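Methylcobalamin\: coenzyme M methyltransferase (Methanosarcina mazei, PDB 4AY7) transfers the methyl group of a methylated corrinoid to coenzyme M as a zinc-dependent methyltransferase of methanogenesis. Local coordinates at residues P157-S162 with A210-S215. Residues are numbered along the deposited sequence; the frame is centred on the assembly and turned at random. Where two conformers were deposited one is given.
Sequences PVTVAS and ADPVAS
The carboxylate of Asp211 faces the first turn of helix 157-165 and grips two successive backbone N-H groups there. Asp211 OD2 takes Val158 N at 2.9 Å (N-H...O 157°). Asp211 OD1 takes Thr159 N at 2.6 Å. Each oxygen uses its syn lone pair, which holds the carboxylate across the N-terminus of the helix. The anti lone pair of Asp211 OD1 receives the hydroxyl of Thr159, with OG1 2.6 Å from it. With the hydroxyl proton committed to Asp211, Thr159 OG1 in turn accepts Val213 N at 3.1 Å in a fairly straight bond (161°). Thr159 places OG1 beside its own backbone N (chi1 -64°), which is why N-H and hydroxyl converge on one oxygen. The helix N-terminus would be expected to favour the negative charge of this buried aspartate.

Around this core the packing is apolar. Val158 CG1, anti to its backbone N, meets Val213 CG1 at 3.9 Å, while its CG2 lies near Ala214 CB. One turn on, Ser162 CB rests against the Val213 methyls.

In this TIM-barrel fold the contact ties the helix following strand 150-155 to the loop leaving the adjacent parallel strand 206-210. Leu228 and Leu232 of helix 221-238 and Phe170 of helix 167-176 pack around it, while Pro212 touches the zinc ligand Cys248, placing the loop beside the metal site.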
loop_
_atom_site.group_PDB
_atom_site.type_symbol
_atom_site.label_atom_id
_atom_site.label_comp_id
_atom_site.label_asym_id
_atom_site.label_seq_id
_atom_site.Cartn_x
_atom_site.Cartn_y
_atom_site.Cartn_z
ATOM N N PRO A 157 -1.367 0.461 -10.704
ATOM C CA PRO A 157 -1.258 0.804 -12.112
ATOM C C PRO A 157 -2.041 2.026 -12.532
ATOM O O PRO A 157 -1.613 2.733 -13.462
ATOM C CB PRO A 157 -1.730 -0.427 -12.842
ATOM C CG PRO A 157 -2.337 -1.339 -11.849
ATOM C CD PRO A 157 -1.871 -0.911 -10.484
ATOM N N VAL A 158 -3.126 2.354 -11.857
ATOM C CA VAL A 158 -3.868 3.523 -12.275
ATOM C C VAL A 158 -2.992 4.765 -11.990
ATOM O O VAL A 158 -2.825 5.666 -12.813
ATOM C CB VAL A 158 -5.233 3.611 -11.637
ATOM C CG1 VAL A 158 -6.012 4.845 -12.095
ATOM C CG2 VAL A 158 -6.001 2.316 -11.943
ATOM N N THR A 159 -2.453 4.828 -10.775
ATOM C CA THR A 159 -1.613 5.942 -10.379
ATOM C C THR A 159 -0.328 6.022 -11.212
ATOM O O THR A 159 0.091 7.122 -11.565
ATOM C CB THR A 159 -1.399 5.816 -8.862
ATOM O OG1 THR A 159 -2.692 5.968 -8.249
ATOM C CG2 THR A 159 -0.434 6.904 -8.266
ATOM N N VAL A 160 0.242 4.863 -11.585
ATOM C CA VAL A 160 1.424 4.836 -12.445
ATOM C C VAL A 160 1.073 5.388 -13.817
ATOM O O VAL A 160 1.831 6.205 -14.333
ATOM C CB VAL A 160 1.996 3.400 -12.647
ATOM C CG1 VAL A 160 3.016 3.390 -13.762
ATOM C CG2 VAL A 160 2.559 2.869 -11.331
ATOM N N ALA A 161 -0.087 5.036 -14.372
ATOM C CA ALA A 161 -0.451 5.539 -15.682
ATOM C C ALA A 161 -0.615 7.056 -15.624
ATOM O O ALA A 161 -0.157 7.782 -16.499
ATOM C CB ALA A 161 -1.752 4.923 -16.156
ATOM N N SER A 162 -1.291 7.513 -14.584
ATOM C CA SER A 162 -1.553 8.927 -14.359
ATOM C C SER A 162 -0.269 9.727 -14.209
ATOM O O SER A 162 -0.146 10.862 -14.751
ATOM C CB SER A 162 -2.387 9.083 -13.096
ATOM O OG SER A 162 -2.751 10.428 -12.944
ATOM N N ALA A 210 -1.118 0.857 -3.574
ATOM C CA ALA A 210 -1.894 2.002 -3.204
ATOM C C ALA A 210 -2.229 2.719 -4.478
ATOM O O ALA A 210 -1.330 3.130 -5.206
ATOM C CB ALA A 210 -1.140 2.876 -2.206
ATOM N N ASP A 211 -3.499 2.887 -4.790
ATOM C CA ASP A 211 -3.858 3.439 -6.024
ATOM C C ASP A 211 -4.823 4.590 -5.881
ATOM O O ASP A 211 -5.958 4.494 -6.283
ATOM C CB ASP A 211 -4.436 2.324 -6.934
ATOM C CG ASP A 211 -3.994 2.462 -8.420
ATOM O OD1 ASP A 211 -3.657 3.602 -8.796
ATOM O OD2 ASP A 211 -4.042 1.450 -9.215
ATOM N N PRO A 212 -4.365 5.702 -5.341
ATOM C CA PRO A 212 -5.284 6.804 -5.085
ATOM C C PRO A 212 -6.000 7.392 -6.300
ATOM O O PRO A 212 -7.085 7.893 -6.140
ATOM C CB PRO A 212 -4.390 7.837 -4.426
ATOM C CG PRO A 212 -3.013 7.513 -4.903
ATOM C CD PRO A 212 -3.054 6.003 -4.790
ATOM N N VAL A 213 -5.385 7.410 -7.486
ATOM C CA VAL A 213 -6.045 7.928 -8.699
ATOM C C VAL A 213 -7.355 7.137 -9.028
ATOM O O VAL A 213 -8.243 7.664 -9.672
ATOM C CB VAL A 213 -5.017 8.054 -9.885
ATOM C CG1 VAL A 213 -5.659 8.611 -11.169
ATOM C CG2 VAL A 213 -3.898 9.041 -9.489
ATOM N N ALA A 214 -7.434 5.891 -8.626
ATOM C CA ALA A 214 -8.629 5.082 -8.902
ATOM C C ALA A 214 -9.822 5.457 -7.997
ATOM O O ALA A 214 -10.942 4.965 -8.204
ATOM C CB ALA A 214 -8.258 3.595 -8.800
ATOM N N SER A 215 -9.593 6.324 -7.022
ATOM C CA SER A 215 -10.617 6.797 -6.099
ATOM C C SER A 215 -11.740 7.538 -6.801
ATOM O O SER A 215 -11.501 8.259 -7.738
ATOM C CB SER A 215 -9.983 7.683 -5.048
ATOM O OG SER A 215 -10.953 8.215 -4.151
#